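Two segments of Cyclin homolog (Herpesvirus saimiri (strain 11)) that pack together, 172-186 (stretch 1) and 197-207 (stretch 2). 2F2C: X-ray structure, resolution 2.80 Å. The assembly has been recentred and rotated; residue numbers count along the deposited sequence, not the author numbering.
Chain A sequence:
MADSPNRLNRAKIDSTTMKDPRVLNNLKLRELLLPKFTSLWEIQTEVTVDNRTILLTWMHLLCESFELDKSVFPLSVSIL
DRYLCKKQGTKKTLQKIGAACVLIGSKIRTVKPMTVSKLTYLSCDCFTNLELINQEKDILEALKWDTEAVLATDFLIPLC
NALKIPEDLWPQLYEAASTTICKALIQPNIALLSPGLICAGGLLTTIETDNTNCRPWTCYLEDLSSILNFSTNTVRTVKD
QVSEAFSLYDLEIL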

# COMPACT_ATOMS: atom_id res chain seq x y z
N GLN A 172 -1.15 -20.56 10.49
CA GLN A 172 -2.07 -20.78 11.61
C GLN A 172 -2.03 -19.63 12.64
O GLN A 172 -3.07 -19.22 13.17
CB GLN A 172 -1.82 -22.14 12.29
CG GLN A 172 -0.54 -22.18 13.16
CD GLN A 172 -0.19 -23.55 13.75
OE1 GLN A 172 -0.44 -24.59 13.13
NE2 GLN A 172 0.41 -23.54 14.93
N LEU A 173 -0.84 -19.10 12.91
CA LEU A 173 -0.67 -18.12 13.98
C LEU A 173 -1.31 -16.85 13.53
O LEU A 173 -2.07 -16.24 14.26
CB LEU A 173 0.82 -17.89 14.29
CG LEU A 173 1.30 -17.90 15.74
CD1 LEU A 173 0.73 -19.07 16.52
CD2 LEU A 173 2.81 -17.96 15.78
N TYR A 174 -1.02 -16.50 12.28
CA TYR A 174 -1.57 -15.31 11.67
C TYR A 174 -3.08 -15.37 11.75
O TYR A 174 -3.73 -14.42 12.19
CB TYR A 174 -1.16 -15.19 10.19
CG TYR A 174 -1.51 -13.84 9.65
CD1 TYR A 174 -0.65 -12.78 9.87
CD2 TYR A 174 -2.72 -13.60 9.02
CE1 TYR A 174 -0.95 -11.53 9.44
CE2 TYR A 174 -3.04 -12.33 8.57
CZ TYR A 174 -2.14 -11.30 8.80
OH TYR A 174 -2.37 -10.00 8.42
N GLU A 175 -3.61 -16.51 11.32
CA GLU A 175 -5.04 -16.77 11.26
C GLU A 175 -5.75 -16.55 12.61
O GLU A 175 -6.68 -15.75 12.71
CB GLU A 175 -5.26 -18.20 10.73
CG GLU A 175 -6.70 -18.53 10.31
CD GLU A 175 -7.41 -17.36 9.63
OE1 GLU A 175 -6.88 -16.81 8.61
OE2 GLU A 175 -8.51 -16.99 10.13
N ALA A 176 -5.28 -17.25 13.65
CA ALA A 176 -5.82 -17.11 14.99
C ALA A 176 -5.63 -15.69 15.59
O ALA A 176 -6.57 -15.10 16.13
CB ALA A 176 -5.23 -18.16 15.91
N ALA A 177 -4.42 -15.16 15.49
CA ALA A 177 -4.13 -13.89 16.14
C ALA A 177 -4.86 -12.69 15.53
O ALA A 177 -5.26 -11.79 16.27
CB ALA A 177 -2.63 -13.64 16.24
N SER A 178 -5.04 -12.67 14.21
CA SER A 178 -5.81 -11.57 13.60
C SER A 178 -7.30 -11.63 13.98
O SER A 178 -7.92 -10.59 14.22
CB SER A 178 -5.62 -11.46 12.08
OG SER A 178 -5.83 -12.67 11.39
N THR A 179 -7.85 -12.84 14.08
CA THR A 179 -9.22 -13.00 14.53
C THR A 179 -9.33 -12.44 15.94
O THR A 179 -10.21 -11.61 16.21
CB THR A 179 -9.62 -14.48 14.54
OG1 THR A 179 -9.41 -15.06 13.25
CG2 THR A 179 -11.13 -14.62 14.75
N THR A 180 -8.43 -12.88 16.82
CA THR A 180 -8.32 -12.37 18.18
C THR A 180 -8.15 -10.84 18.26
O THR A 180 -8.85 -10.16 19.03
CB THR A 180 -7.15 -13.08 18.88
OG1 THR A 180 -7.37 -14.49 18.87
CG2 THR A 180 -7.09 -12.71 20.36
N ILE A 181 -7.23 -10.29 17.47
CA ILE A 181 -7.06 -8.83 17.47
C ILE A 181 -8.34 -8.11 17.00
O ILE A 181 -8.84 -7.22 17.71
CB ILE A 181 -5.80 -8.40 16.70
CG1 ILE A 181 -4.56 -8.69 17.54
CG2 ILE A 181 -5.82 -6.95 16.44
CD1 ILE A 181 -3.36 -9.11 16.72
N CYS A 182 -8.88 -8.53 15.84
CA CYS A 182 -10.10 -7.93 15.30
C CYS A 182 -11.30 -7.95 16.24
O CYS A 182 -12.09 -7.03 16.21
CB CYS A 182 -10.50 -8.55 13.99
SG CYS A 182 -9.44 -8.08 12.62
N LYS A 183 -11.44 -8.97 17.08
CA LYS A 183 -12.57 -8.94 18.02
C LYS A 183 -12.31 -7.99 19.19
O LYS A 183 -13.17 -7.18 19.52
CB LYS A 183 -12.98 -10.33 18.50
CG LYS A 183 -13.83 -11.13 17.49
CD LYS A 183 -14.59 -12.24 18.21
CE LYS A 183 -15.51 -13.01 17.27
NZ LYS A 183 -14.82 -14.07 16.48
N ALA A 184 -11.12 -8.07 19.80
CA ALA A 184 -10.73 -7.18 20.91
C ALA A 184 -10.98 -5.70 20.61
O ALA A 184 -11.51 -4.99 21.46
CB ALA A 184 -9.27 -7.40 21.29
N LEU A 185 -10.64 -5.26 19.39
CA LEU A 185 -10.80 -3.86 18.95
C LEU A 185 -12.23 -3.32 19.06
O LEU A 185 -12.44 -2.13 18.86
CB LEU A 185 -10.31 -3.68 17.51
CG LEU A 185 -8.81 -3.46 17.37
CD1 LEU A 185 -8.33 -3.84 16.01
CD2 LEU A 185 -8.45 -2.03 17.67
N ILE A 186 -13.20 -4.19 19.33
CA ILE A 186 -14.57 -3.77 19.58
C ILE A 186 -14.66 -3.00 20.91
O ILE A 186 -15.40 -2.02 21.04
CB ILE A 186 -15.54 -5.01 19.57
CG1 ILE A 186 -15.63 -5.60 18.17
CG2 ILE A 186 -16.95 -4.65 20.07
CD1 ILE A 186 -16.67 -6.72 18.00
N LEU A 197 1.35 -2.71 20.62
CA LEU A 197 0.99 -3.38 21.86
C LEU A 197 -0.25 -4.27 21.70
O LEU A 197 -0.21 -5.45 22.09
CB LEU A 197 0.81 -2.39 23.01
CG LEU A 197 2.12 -1.94 23.67
CD1 LEU A 197 1.86 -0.83 24.68
CD2 LEU A 197 2.87 -3.13 24.29
N ILE A 198 -1.33 -3.72 21.14
CA ILE A 198 -2.51 -4.54 20.83
C ILE A 198 -2.07 -5.85 20.16
O ILE A 198 -2.47 -6.94 20.58
CB ILE A 198 -3.47 -3.79 19.91
CG1 ILE A 198 -3.91 -2.47 20.52
CG2 ILE A 198 -4.66 -4.67 19.54
CD1 ILE A 198 -4.51 -1.51 19.48
N CYS A 199 -1.23 -5.73 19.12
CA CYS A 199 -0.73 -6.88 18.38
C CYS A 199 0.06 -7.85 19.22
O CYS A 199 -0.26 -9.02 19.24
CB CYS A 199 0.15 -6.45 17.22
SG CYS A 199 0.61 -7.90 16.24
N ALA A 200 1.12 -7.38 19.88
CA ALA A 200 1.84 -8.17 20.88
C ALA A 200 0.89 -9.00 21.75
O ALA A 200 1.09 -10.20 21.92
CB ALA A 200 2.70 -7.24 21.79
N GLY A 201 -0.12 -8.34 22.30
CA GLY A 201 -1.09 -8.99 23.17
C GLY A 201 -1.87 -10.06 22.43
O GLY A 201 -1.99 -11.19 22.92
N GLY A 202 -2.38 -9.72 21.25
CA GLY A 202 -3.10 -10.70 20.45
C GLY A 202 -2.29 -11.98 20.25
O GLY A 202 -2.84 -13.07 20.21
N LEU A 203 -0.98 -11.84 20.16
CA LEU A 203 -0.12 -12.93 19.77
C LEU A 203 0.14 -13.80 20.97
O LEU A 203 0.13 -15.04 20.88
CB LEU A 203 1.18 -12.36 19.21
CG LEU A 203 1.94 -13.09 18.11
CD1 LEU A 203 1.00 -13.57 16.99
CD2 LEU A 203 2.97 -12.16 17.53
N LEU A 204 0.35 -13.15 22.11
CA LEU A 204 0.60 -13.87 23.34
C LEU A 204 -0.61 -14.70 23.73
O LEU A 204 -0.46 -15.87 24.09
CB LEU A 204 0.97 -12.92 24.47
CG LEU A 204 2.35 -12.26 24.36
CD1 LEU A 204 2.41 -11.02 25.24
CD2 LEU A 204 3.48 -13.24 24.68
N THR A 205 -1.80 -14.10 23.64
CA THR A 205 -3.06 -14.78 23.93
C THR A 205 -3.17 -16.04 23.11
O THR A 205 -3.46 -17.12 23.65
CB THR A 205 -4.24 -13.87 23.56
OG1 THR A 205 -3.98 -12.54 24.02
CG2 THR A 205 -5.51 -14.30 24.30
N THR A 206 -2.94 -15.90 21.80
CA THR A 206 -3.02 -16.99 20.86
C THR A 206 -2.04 -18.11 21.22
O THR A 206 -2.47 -19.25 21.45
CB THR A 206 -2.76 -16.44 19.45
OG1 THR A 206 -3.82 -15.55 19.09
CG2 THR A 206 -2.81 -17.54 18.40
N ILE A 207 -0.76 -17.77 21.31
CA ILE A 207 0.30 -18.72 21.71
C ILE A 207 -0.04 -19.53 22.98
O ILE A 207 0.26 -20.73 23.07
CB ILE A 207 1.67 -18.01 21.86
CG1 ILE A 207 2.18 -17.53 20.50
CG2 ILE A 207 2.70 -18.92 22.48
CD1 ILE A 207 3.30 -16.52 20.63

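Gly-202 lets Ile-181 lie directly against the backbone of stretch 2. Its CA lies 5.3 Å from the CA of Ile-181, while the helix axes approach to 8.5 Å. A CB on Gly-202 would point toward stretch 1 and lie 2.4 Å from Ile-181 CG1, a clash. With no side chain there, Ile-181 CG1 rests 3.8 Å from Gly-202 CA.

The helices cross at 122° between their N-to-C directions. No hydrogen bond links them, so packing holds the contact, with 509 Å² buried over both sides.

Ile-181 covers the glycine and reaches further along stretch 2. Its CG2 meets Ile-198 CG2 at 4.0 Å. Its CD1 lies 3.8 Å from Cys-199 CA and 4.2 Å from Cys-199 SG. Leu-185 adds a looser contact, CD2 to Ile-198 CD1 at 4.4 Å. The branched apolar side chains of Ile-181, Ile-198 and Leu-185 pack beside the crossing.

Toward the other end, Thr-206 is a knob in a hole formed by Leu-173, Ala-176, Ala-177 and Thr-180. Its CG2 packs 3.5 Å from Ala-176 CB and 4.3 Å from Leu-173 CD1. Its OG1 sits 3.4 Å from Ala-177 CA. The small alanines leave room for this knob. Ala-177 CB also touches Leu-203 CD1 at 3.7 Å; the CA-to-CB bond of Leu-203 points sideways, but the end of its side chain comes nearer.

The threonine hydroxyls are satisfied within their own helices. With chi1 in m, Thr-206 OG1 donates to Gly-202 O at 2.9 Å, and Thr-180 OG1 donates to Ala-176 O at 2.9 Å. The two OG1 atoms of Thr-180 and Thr-206 lie 3.7 Å apart without a hydrogen bond. Threonine suits these places because its hydroxyl bonds to its own helix backbone, so the side chain can face the neighbouring helix without leaving a donor unpaired.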